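Alkaline serine protease (Pseudoalteromonas sp., PDB 1Y9Z) probably hydrolyses peptide bonds as a subtilisin-like serine protease of a cold-adapted Antarctic bacterium, with a beta-barrel domain inserted into its alpha/beta domain. Local coordinates at residues 295-299 with 328-333; 253-259 with 348-354; 59-64 with 209-213; 10-16 with 418-422; 248-252 with 354-358. All coordinates share one frame; numbering follows the deposited sequence.

Contact 1: residues 295-299 with 328-333; sequences TKACK and DITVPS
In the inserted beta-barrel domain, an inverse gamma turn centred on I329 is pressed against one flank of helix 291-300, where T295, K296 and K299 receive it. The turn is closed by a weak bond from T330 N to D328 O, and D324 holds its first half by accepting from the backbone N of both D328 and I329. I329 puts the end of its chain into the helix flank: CD1 is tight against T295 CG2 (3.5 Å) and also meets K299 CB at 3.8 Å. The T295 methyl comes in at about a right angle to the isoleucine, while its OG1 bonds back to E291 O. K296, fully extended beyond CG, reaches D328 OD1 with NZ at 2.9 Å, a salt bridge whose hydrogen bond is weak. K299 instead bends at chi2 (63°) and chi4 (64°), which lays its methylene chain over the turn, CE standing 3.4 Å from D328 O and 3.6 Å from T330 OG1. With an alanine here, D328 O and T330 OG1 would probably lose this aliphatic cover and a gap would open beside the turn. Past the turn, K299 CE rests on V331 CG1 at 3.9 Å.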
# COMPACT_ATOMS: atom_id res chain seq x y z
N THR A 295 -16.55 -11.63 -13.00
CA THR A 295 -16.19 -10.76 -14.12
C THR A 295 -16.67 -11.34 -15.46
O THR A 295 -17.29 -10.63 -16.25
CB THR A 295 -14.67 -10.55 -14.19
OG1 THR A 295 -14.20 -10.05 -12.93
CG2 THR A 295 -14.31 -9.55 -15.29
N LYS A 296 -16.39 -12.62 -15.69
CA LYS A 296 -16.79 -13.26 -16.94
C LYS A 296 -18.30 -13.41 -17.07
O LYS A 296 -18.84 -13.35 -18.17
CB LYS A 296 -16.12 -14.63 -17.07
CG LYS A 296 -16.38 -15.32 -18.40
CD LYS A 296 -15.59 -16.62 -18.51
CE LYS A 296 -15.83 -17.29 -19.86
NZ LYS A 296 -15.02 -18.53 -19.99
N ALA A 297 -18.98 -13.60 -15.94
CA ALA A 297 -20.44 -13.73 -15.97
C ALA A 297 -21.01 -12.49 -16.65
O ALA A 297 -21.91 -12.57 -17.49
CB ALA A 297 -20.98 -13.85 -14.55
N CYS A 298 -20.46 -11.34 -16.28
CA CYS A 298 -20.88 -10.07 -16.85
C CYS A 298 -20.53 -9.98 -18.33
O CYS A 298 -21.36 -9.63 -19.16
CB CYS A 298 -20.21 -8.92 -16.10
SG CYS A 298 -21.07 -8.26 -14.64
N LYS A 299 -19.28 -10.31 -18.65
CA LYS A 299 -18.79 -10.27 -20.03
C LYS A 299 -19.61 -11.16 -20.95
O LYS A 299 -20.02 -10.74 -22.04
CB LYS A 299 -17.32 -10.70 -20.08
CG LYS A 299 -16.72 -10.69 -21.48
CD LYS A 299 -16.71 -9.29 -22.07
CE LYS A 299 -16.19 -9.29 -23.50
NZ LYS A 299 -17.08 -10.06 -24.42
N ASP A 328 -10.83 -13.52 -22.10
CA ASP A 328 -12.22 -13.18 -22.37
C ASP A 328 -12.60 -11.75 -22.00
O ASP A 328 -13.46 -11.15 -22.64
CB ASP A 328 -13.14 -14.15 -21.62
CG ASP A 328 -12.90 -15.60 -22.00
OD1 ASP A 328 -13.35 -16.49 -21.26
OD2 ASP A 328 -12.26 -15.84 -23.05
N ILE A 329 -11.95 -11.21 -20.97
CA ILE A 329 -12.26 -9.86 -20.53
C ILE A 329 -11.53 -8.81 -21.36
O ILE A 329 -10.44 -8.36 -21.01
CB ILE A 329 -11.89 -9.67 -19.04
CG1 ILE A 329 -12.41 -10.87 -18.23
CG2 ILE A 329 -12.48 -8.37 -18.52
CD1 ILE A 329 -13.91 -11.12 -18.39
N THR A 330 -12.15 -8.43 -22.47
CA THR A 330 -11.59 -7.45 -23.39
C THR A 330 -12.23 -6.07 -23.20
O THR A 330 -12.01 -5.16 -24.00
CB THR A 330 -11.79 -7.89 -24.85
OG1 THR A 330 -13.17 -8.19 -25.07
CG2 THR A 330 -10.95 -9.13 -25.15
N VAL A 331 -13.01 -5.93 -22.14
CA VAL A 331 -13.67 -4.67 -21.83
C VAL A 331 -13.12 -4.14 -20.50
O VAL A 331 -12.52 -4.89 -19.73
CB VAL A 331 -15.20 -4.85 -21.69
CG1 VAL A 331 -15.78 -5.43 -22.97
CG2 VAL A 331 -15.51 -5.74 -20.50
N PRO A 332 -13.30 -2.84 -20.23
CA PRO A 332 -12.79 -2.30 -18.97
C PRO A 332 -13.57 -2.82 -17.76
O PRO A 332 -14.80 -2.77 -17.73
CB PRO A 332 -12.93 -0.79 -19.15
CG PRO A 332 -14.11 -0.67 -20.07
CD PRO A 332 -13.87 -1.77 -21.07
N SER A 333 -12.85 -3.34 -16.78
CA SER A 333 -13.47 -3.86 -15.57
C SER A 333 -12.72 -3.32 -14.35
O SER A 333 -11.50 -3.15 -14.39
CB SER A 333 -13.47 -5.39 -15.58
OG SER A 333 -12.16 -5.92 -15.73

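Contact 2: residues 253-259 with 348-354; sequences ATGALAE and LGQSTTV
T254 and T353 face each other across an antiparallel non-hydrogen-bonded pair with the same side-chain torsion, chi1 -60° in both. Each hydroxyl therefore lies beside its own backbone N, and the two side chains cross obliquely to join OG1 of T254 to OG1 of T353 at 2.9 Å. S351 follows on the same face, its OG 3.6 Å from T254 CG2. On the other face T352 turns its hydroxyl back along its own strand: OG1 donates to Q350 O at 3.1 Å and lies 3.5 Å from L257 CB. Q350 O thus accepts from T352 OG1 and L257 N, which reach it from opposite faces of its carbonyl plane. A valine in place of T352 would probably leave Q350 O with L257 N but without the donor on the opposite face of its plane. The bend before the strand fits a G1-type beta bulge: G349, at positive phi, and Q350 together oppose L257, and G349 N bonds to L257 O in the carbonyl plane at 2.6 Å. Beyond it L348 lays CD2 against L257 CG (3.6 Å) and E259 CB (4.0 Å), while the E259 carboxylate turns to K345 and Y309. The paired strands 252-263 and 351-360 are flanked by strand 275-280, whose I276 touches L257 and V354, and by strand 214-221, whose I219 and I221 pack on T352.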
# COMPACT_ATOMS: atom_id res chain seq x y z
N ALA A 253 -16.06 2.84 -21.07
CA ALA A 253 -17.31 2.25 -21.51
C ALA A 253 -18.45 3.00 -20.84
O ALA A 253 -18.37 3.34 -19.66
CB ALA A 253 -17.36 0.77 -21.14
N THR A 254 -19.52 3.26 -21.59
CA THR A 254 -20.67 3.98 -21.06
C THR A 254 -21.96 3.24 -21.38
O THR A 254 -22.16 2.77 -22.50
CB THR A 254 -20.75 5.40 -21.65
OG1 THR A 254 -19.56 6.13 -21.32
CG2 THR A 254 -21.96 6.14 -21.08
N GLY A 255 -22.84 3.15 -20.39
CA GLY A 255 -24.11 2.48 -20.59
C GLY A 255 -24.95 2.48 -19.32
O GLY A 255 -24.47 2.87 -18.26
N ALA A 256 -26.20 2.05 -19.44
CA ALA A 256 -27.08 2.00 -18.28
C ALA A 256 -26.54 0.97 -17.29
O ALA A 256 -26.11 -0.12 -17.68
CB ALA A 256 -28.49 1.63 -18.71
N LEU A 257 -26.57 1.31 -16.01
CA LEU A 257 -26.09 0.41 -14.97
C LEU A 257 -27.09 -0.71 -14.72
O LEU A 257 -28.27 -0.46 -14.46
CB LEU A 257 -25.84 1.18 -13.67
CG LEU A 257 -25.23 0.37 -12.52
CD1 LEU A 257 -23.83 -0.10 -12.90
CD2 LEU A 257 -25.18 1.24 -11.26
N ALA A 258 -26.61 -1.95 -14.80
CA ALA A 258 -27.45 -3.12 -14.56
C ALA A 258 -26.65 -4.10 -13.71
O ALA A 258 -25.44 -4.25 -13.90
CB ALA A 258 -27.83 -3.77 -15.89
N GLU A 259 -27.31 -4.76 -12.77
CA GLU A 259 -26.63 -5.71 -11.91
C GLU A 259 -26.95 -7.16 -12.20
O GLU A 259 -28.10 -7.52 -12.47
CB GLU A 259 -26.94 -5.40 -10.44
CG GLU A 259 -26.55 -6.52 -9.48
CD GLU A 259 -26.59 -6.11 -8.03
OE1 GLU A 259 -27.55 -5.41 -7.63
OE2 GLU A 259 -25.66 -6.48 -7.28
N LEU A 348 -28.92 2.01 -10.22
CA LEU A 348 -29.22 1.10 -11.31
C LEU A 348 -30.13 1.74 -12.36
O LEU A 348 -31.11 2.40 -12.02
CB LEU A 348 -29.87 -0.18 -10.78
CG LEU A 348 -28.97 -1.09 -9.94
CD1 LEU A 348 -29.76 -2.30 -9.46
CD2 LEU A 348 -27.78 -1.54 -10.78
N GLY A 349 -29.78 1.55 -13.63
CA GLY A 349 -30.58 2.11 -14.71
C GLY A 349 -30.04 3.43 -15.23
O GLY A 349 -30.38 3.85 -16.33
N GLN A 350 -29.18 4.07 -14.44
CA GLN A 350 -28.60 5.35 -14.84
C GLN A 350 -27.35 5.18 -15.69
O GLN A 350 -26.61 4.21 -15.55
CB GLN A 350 -28.28 6.18 -13.59
CG GLN A 350 -29.51 6.61 -12.81
CD GLN A 350 -29.18 7.43 -11.58
OE1 GLN A 350 -28.45 8.42 -11.65
NE2 GLN A 350 -29.73 7.02 -10.44
N SER A 351 -27.13 6.14 -16.59
CA SER A 351 -25.97 6.11 -17.47
C SER A 351 -24.70 6.15 -16.63
O SER A 351 -24.50 7.05 -15.82
CB SER A 351 -26.00 7.31 -18.42
OG SER A 351 -24.91 7.27 -19.33
N THR A 352 -23.84 5.15 -16.84
CA THR A 352 -22.59 5.06 -16.09
C THR A 352 -21.39 4.88 -17.00
O THR A 352 -21.46 4.17 -18.01
CB THR A 352 -22.64 3.86 -15.11
OG1 THR A 352 -23.79 3.97 -14.27
CG2 THR A 352 -21.39 3.83 -14.24
N THR A 353 -20.29 5.52 -16.65
CA THR A 353 -19.06 5.41 -17.42
C THR A 353 -17.98 4.80 -16.55
O THR A 353 -17.64 5.34 -15.50
CB THR A 353 -18.58 6.78 -17.92
OG1 THR A 353 -19.59 7.38 -18.74
CG2 THR A 353 -17.29 6.64 -18.73
N VAL A 354 -17.46 3.66 -16.98
CA VAL A 354 -16.40 2.97 -16.27
C VAL A 354 -15.15 3.12 -17.12
O VAL A 354 -15.20 2.94 -18.34
CB VAL A 354 -16.70 1.47 -16.09
CG1 VAL A 354 -15.54 0.78 -15.39
CG2 VAL A 354 -17.98 1.29 -15.30

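Contact 3: residues 59-64 with 209-213; sequences PGNNNA and VTVGE
A water-mediated loop-to-loop contact joins the loop leading into helix 65-74 to the loop between strands 205-208 and 214-221, E213 and T210 meeting the backbone of 59-64 through one direct hydrogen bond and shared waters. E213 OE1 takes the backbone N of N62 at 2.8 Å in an almost straight bond (172°), met on the syn side but 27° out of the carboxylate plane. The same oxygen accepts from water 2, which also donates to N61 OD1, and from water 3, which also donates to N62 OD1, so three bonds grip it; N62 ND2 donates to E101 OE1. The other oxygen, OE2, accepts from water 1 at 2.8 Å; this water gives its second proton to G60 O and takes bonds from N63 N and from T210 OG1, the last at 2.7 Å. The type II turn from T210 to E213, closed by E213 N to T210 O, sends both side chains to the same water. A64 directly precedes H65, which lines the pocket of the bound phenylmethanesulfonic acid and, within an HGTH sequence, is consistent with the catalytic histidine of subtilases. The A64 methyl lies 3.4 Å from T210 OG1 and 4.0 Å from V209 CB, and the P59 ring brings CG to 3.3 Å from T210 OG1. T210 N is buried here without a partner in the model. N63 folds its amide back within its own loop, ND2 donating to P59 O at 2.9 Å, and also to F99 O.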
# COMPACT_ATOMS: atom_id res chain seq x y z
N PRO A 59 14.64 6.69 -10.36
CA PRO A 59 14.41 5.25 -10.24
C PRO A 59 14.72 4.44 -11.50
O PRO A 59 15.14 3.29 -11.41
CB PRO A 59 12.93 5.16 -9.86
CG PRO A 59 12.34 6.40 -10.48
CD PRO A 59 13.38 7.44 -10.16
N GLY A 60 14.53 5.06 -12.66
CA GLY A 60 14.76 4.35 -13.90
C GLY A 60 13.41 3.83 -14.38
O GLY A 60 12.37 4.32 -13.96
N ASN A 61 13.43 2.83 -15.25
CA ASN A 61 12.19 2.27 -15.78
C ASN A 61 11.72 1.04 -15.01
O ASN A 61 12.52 0.19 -14.64
CB ASN A 61 12.37 1.89 -17.25
CG ASN A 61 12.90 3.03 -18.09
OD1 ASN A 61 12.35 4.13 -18.09
ND2 ASN A 61 13.98 2.78 -18.82
N ASN A 62 10.41 0.97 -14.77
CA ASN A 62 9.81 -0.16 -14.08
C ASN A 62 10.52 -0.48 -12.77
O ASN A 62 10.84 -1.63 -12.48
CB ASN A 62 9.83 -1.38 -15.00
CG ASN A 62 9.38 -1.04 -16.41
OD1 ASN A 62 8.25 -0.60 -16.63
ND2 ASN A 62 10.27 -1.22 -17.38
N ASN A 63 10.77 0.57 -11.99
CA ASN A 63 11.46 0.44 -10.71
C ASN A 63 10.83 1.48 -9.78
O ASN A 63 11.53 2.20 -9.07
CB ASN A 63 12.95 0.73 -10.93
CG ASN A 63 13.80 0.36 -9.73
OD1 ASN A 63 13.55 -0.64 -9.07
ND2 ASN A 63 14.84 1.15 -9.48
N ALA A 64 9.50 1.53 -9.79
CA ALA A 64 8.72 2.50 -9.03
C ALA A 64 8.39 2.18 -7.57
O ALA A 64 7.76 3.00 -6.89
CB ALA A 64 7.43 2.80 -9.78
N VAL A 209 3.79 6.91 -8.24
CA VAL A 209 4.69 5.97 -8.92
C VAL A 209 5.46 6.79 -9.95
O VAL A 209 5.08 7.93 -10.25
CB VAL A 209 3.94 4.82 -9.65
CG1 VAL A 209 3.22 3.94 -8.64
CG2 VAL A 209 2.98 5.38 -10.68
N THR A 210 6.55 6.24 -10.45
CA THR A 210 7.36 6.93 -11.45
C THR A 210 6.43 7.47 -12.53
O THR A 210 5.56 6.76 -13.03
CB THR A 210 8.38 5.97 -12.06
OG1 THR A 210 9.19 5.43 -11.02
CG2 THR A 210 9.26 6.69 -13.07
N VAL A 211 6.61 8.74 -12.88
CA VAL A 211 5.77 9.40 -13.87
C VAL A 211 5.49 8.57 -15.11
O VAL A 211 6.41 8.09 -15.78
CB VAL A 211 6.37 10.77 -14.28
CG1 VAL A 211 5.56 11.39 -15.41
CG2 VAL A 211 6.38 11.71 -13.07
N GLY A 212 4.20 8.41 -15.41
CA GLY A 212 3.78 7.67 -16.58
C GLY A 212 3.68 6.16 -16.47
O GLY A 212 3.18 5.51 -17.39
N GLU A 213 4.12 5.59 -15.35
CA GLU A 213 4.07 4.14 -15.19
C GLU A 213 2.87 3.62 -14.42
O GLU A 213 2.70 2.41 -14.27
CB GLU A 213 5.36 3.65 -14.52
CG GLU A 213 6.61 3.94 -15.33
CD GLU A 213 7.86 3.28 -14.77
OE1 GLU A 213 8.87 3.25 -15.50
OE2 GLU A 213 7.83 2.81 -13.62
O HOH W 1 10.30 3.36 -12.41
O HOH W 2 10.08 5.18 -16.96
O HOH W 3 8.06 1.94 -18.10

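Contact 4: residues 10-16 with 418-422; sequences FVGATVL and MINAV
V11 and A421 join the end of helix 6-10 to the start of helix 421-430: A421 N donates to V11 O at 2.9 Å, straight (167°) and nearly along the C=O axis. Round this one bond the fit is a row of bumps and hollows. The A421 methyl drops into the hollow formed by the backbone carbonyls of V11 and G12 and by L16, with CB only 3.1 Å from G12 O and 3.8 Å from L16 CD1. G12 closes a Schellman motif at positive phi, and its missing side chain leaves room for the neighbouring V422; a CB there would press on V422 CG2. G12 O is buried with no partner in the model. V422 in turn butts CG2 against V15 CG2 at 3.2 Å, closer than usual packing, the two side chains meeting at about a right angle. At the other end the M418 chain, bent at chi2 and chi3, carries CE to the edge of the F10 ring, 4.2 Å from F10 CD1. Between these ends I419 CG2 fills in against V11 CG1 at 3.6 Å. N420 is the N-cap, its OD1 taking A423 N. V378 of helix 368-385 underlies V11, I419 and A421 together, while strand 196-201 touches V11 and M418 through P201 and I419 through I198.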
# COMPACT_ATOMS: atom_id res chain seq x y z
N PHE A 10 -7.25 5.82 8.05
CA PHE A 10 -7.31 4.75 9.05
C PHE A 10 -6.26 4.80 10.15
O PHE A 10 -6.56 4.50 11.30
CB PHE A 10 -7.26 3.38 8.38
CG PHE A 10 -8.58 2.91 7.82
CD1 PHE A 10 -8.92 1.56 7.86
CD2 PHE A 10 -9.47 3.81 7.24
CE1 PHE A 10 -10.12 1.11 7.33
CE2 PHE A 10 -10.68 3.37 6.71
CZ PHE A 10 -11.01 2.02 6.76
N VAL A 11 -5.03 5.18 9.80
CA VAL A 11 -3.96 5.24 10.79
C VAL A 11 -4.05 6.49 11.66
O VAL A 11 -3.31 6.63 12.64
CB VAL A 11 -2.57 5.18 10.12
CG1 VAL A 11 -2.45 3.90 9.30
CG2 VAL A 11 -2.35 6.41 9.25
N GLY A 12 -4.95 7.39 11.30
CA GLY A 12 -5.13 8.62 12.05
C GLY A 12 -3.98 9.60 11.93
O GLY A 12 -3.49 10.12 12.93
N ALA A 13 -3.56 9.88 10.70
CA ALA A 13 -2.47 10.81 10.46
C ALA A 13 -3.00 12.15 9.95
O ALA A 13 -2.35 13.18 10.08
CB ALA A 13 -1.49 10.22 9.46
N THR A 14 -4.20 12.12 9.37
CA THR A 14 -4.82 13.32 8.83
C THR A 14 -5.28 14.29 9.92
O THR A 14 -5.45 15.48 9.65
CB THR A 14 -6.02 12.97 7.94
OG1 THR A 14 -7.02 12.29 8.72
CG2 THR A 14 -5.59 12.07 6.79
N VAL A 15 -5.48 13.79 11.13
CA VAL A 15 -5.93 14.62 12.24
C VAL A 15 -4.78 15.30 12.99
O VAL A 15 -4.99 16.29 13.69
CB VAL A 15 -6.76 13.81 13.24
CG1 VAL A 15 -8.07 13.39 12.59
CG2 VAL A 15 -5.98 12.59 13.70
N LEU A 16 -3.57 14.75 12.86
CA LEU A 16 -2.41 15.33 13.52
C LEU A 16 -1.74 16.31 12.55
O LEU A 16 -2.20 16.47 11.42
CB LEU A 16 -1.42 14.24 13.92
CG LEU A 16 -1.88 13.23 14.97
CD1 LEU A 16 -0.76 12.24 15.25
CD2 LEU A 16 -2.28 13.96 16.25
N MET A 418 -3.78 -2.56 14.46
CA MET A 418 -3.62 -1.42 13.56
C MET A 418 -2.96 -0.24 14.26
O MET A 418 -3.40 0.18 15.34
CB MET A 418 -4.99 -1.00 13.02
CG MET A 418 -4.91 0.06 11.94
SD MET A 418 -4.16 -0.59 10.44
CE MET A 418 -5.31 -0.02 9.20
N ILE A 419 -1.92 0.31 13.65
CA ILE A 419 -1.22 1.45 14.22
C ILE A 419 -2.21 2.61 14.38
O ILE A 419 -3.09 2.81 13.55
CB ILE A 419 -0.03 1.87 13.32
CG1 ILE A 419 0.81 2.93 14.03
CG2 ILE A 419 -0.53 2.35 11.96
CD1 ILE A 419 2.18 3.15 13.41
N ASN A 420 -2.06 3.35 15.48
CA ASN A 420 -2.95 4.46 15.79
C ASN A 420 -2.12 5.68 16.18
O ASN A 420 -1.65 5.78 17.32
CB ASN A 420 -3.87 4.07 16.95
CG ASN A 420 -4.97 5.08 17.19
OD1 ASN A 420 -4.74 6.29 17.17
ND2 ASN A 420 -6.18 4.59 17.45
N ALA A 421 -1.95 6.61 15.24
CA ALA A 421 -1.15 7.81 15.47
C ALA A 421 -1.64 8.67 16.63
O ALA A 421 -0.86 9.08 17.48
CB ALA A 421 -1.09 8.64 14.20
N VAL A 422 -2.95 8.94 16.66
CA VAL A 422 -3.53 9.76 17.71
C VAL A 422 -3.29 9.19 19.10
O VAL A 422 -2.84 9.89 20.00
CB VAL A 422 -5.05 9.93 17.50
CG1 VAL A 422 -5.65 10.79 18.60
CG2 VAL A 422 -5.32 10.56 16.14

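Contact 5: residues 248-252 with 354-358; sequences PINAS and VSNQG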
# COMPACT_ATOMS: atom_id res chain seq x y z
N PRO A 248 -3.45 -5.45 -19.24
CA PRO A 248 -4.46 -4.48 -18.82
C PRO A 248 -5.35 -3.96 -19.94
O PRO A 248 -4.89 -3.77 -21.07
CB PRO A 248 -3.62 -3.37 -18.20
CG PRO A 248 -2.38 -3.39 -19.06
CD PRO A 248 -2.10 -4.88 -19.15
N ILE A 249 -6.62 -3.75 -19.62
CA ILE A 249 -7.56 -3.20 -20.58
C ILE A 249 -7.76 -1.75 -20.15
O ILE A 249 -8.37 -1.48 -19.12
CB ILE A 249 -8.93 -3.92 -20.55
CG1 ILE A 249 -8.77 -5.37 -21.00
CG2 ILE A 249 -9.91 -3.18 -21.46
CD1 ILE A 249 -8.24 -5.52 -22.42
N ASN A 250 -7.21 -0.83 -20.94
CA ASN A 250 -7.34 0.59 -20.66
C ASN A 250 -8.25 1.21 -21.69
O ASN A 250 -7.85 1.45 -22.83
CB ASN A 250 -5.97 1.27 -20.67
CG ASN A 250 -5.08 0.82 -19.54
OD1 ASN A 250 -5.54 0.64 -18.41
ND2 ASN A 250 -3.80 0.65 -19.82
N ALA A 251 -9.49 1.46 -21.29
CA ALA A 251 -10.49 2.06 -22.17
C ALA A 251 -11.65 2.53 -21.32
O ALA A 251 -11.68 2.31 -20.11
CB ALA A 251 -10.96 1.03 -23.19
N SER A 252 -12.62 3.18 -21.97
CA SER A 252 -13.80 3.67 -21.28
C SER A 252 -15.04 3.03 -21.89
O SER A 252 -15.06 2.70 -23.08
CB SER A 252 -13.90 5.19 -21.40
OG SER A 252 -12.78 5.81 -20.78
N VAL A 354 -17.46 3.66 -16.98
CA VAL A 354 -16.40 2.97 -16.27
C VAL A 354 -15.15 3.12 -17.12
O VAL A 354 -15.20 2.94 -18.34
CB VAL A 354 -16.70 1.47 -16.09
CG1 VAL A 354 -15.54 0.78 -15.39
CG2 VAL A 354 -17.98 1.29 -15.30
N SER A 355 -14.03 3.46 -16.49
CA SER A 355 -12.82 3.64 -17.26
C SER A 355 -11.54 3.23 -16.54
O SER A 355 -11.40 3.42 -15.34
CB SER A 355 -12.69 5.10 -17.68
OG SER A 355 -12.64 5.95 -16.55
N ASN A 356 -10.63 2.65 -17.31
CA ASN A 356 -9.32 2.26 -16.82
C ASN A 356 -8.38 3.10 -17.67
O ASN A 356 -8.52 3.15 -18.89
CB ASN A 356 -9.03 0.78 -17.05
CG ASN A 356 -9.78 -0.12 -16.09
OD1 ASN A 356 -10.12 0.29 -14.98
ND2 ASN A 356 -10.03 -1.35 -16.51
N GLN A 357 -7.43 3.77 -17.03
CA GLN A 357 -6.50 4.62 -17.75
C GLN A 357 -5.05 4.31 -17.43
O GLN A 357 -4.68 4.20 -16.26
CB GLN A 357 -6.79 6.09 -17.43
CG GLN A 357 -8.19 6.54 -17.82
CD GLN A 357 -8.54 7.90 -17.27
OE1 GLN A 357 -7.82 8.88 -17.48
NE2 GLN A 357 -9.66 7.98 -16.55
N GLY A 358 -4.23 4.15 -18.47
CA GLY A 358 -2.83 3.87 -18.26
C GLY A 358 -2.02 5.15 -18.35
O GLY A 358 -2.59 6.24 -18.46
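Where the lead-in to strand 252-263 meets strand 351-360 in the inserted domain, the antiparallel pairing of these two strands begins, and N356 ties the two segments twice. Its backbone N donates to A251 O at 3.0 Å, straight at 168°, while its side chain sends ND2 to I249 O at 3.1 Å. I249 O lies within 9° of the N356 amide plane, and ND2 has a second acceptor in S333 O, so the amide is held in its rotation. A251 N lies 3.1 Å from N356 O at an angle too poor for a bond, so the ladder is not yet complete. N250 sets its amide nearly perpendicular (87°) to that of N356 and lays CG 3.6 Å from G358 N, its OD1 taking R215 NE. A side chain on G358 would run into N250 ND2. S252 and S355 form the non-hydrogen-bonded pair, S252 OG against S355 CB at 3.2 Å, with S252 CA also making a CA-H...O contact to V354 O (3.3 Å). This is the start of an antiparallel beta ladder, entered from a loop that a buried asparagine side chain fastens to the adjoining strand.

In the fold
From the N terminus, residues 10-16 wait for 418-422, so contact 4 closes a loop of nearly the whole chain and encloses all the others. Contact 3 closes first within it, joining the loop before helix 65-74 to the way into the inserted barrel. Contacts 5, 2 and 1 then open in that order and close in reverse, one within another, with no crossings; contacts 5 and 2 share V354 on strand 351-360. All three lie within the inserted domain, joining helix 291-300 and the loop 328-333 to the strands: P332 packs on A253, and I249 on the backbone of V331. Contact 4 lies about 38 Å, centre to centre, from contact 1, on the opposite side of the chain's centre.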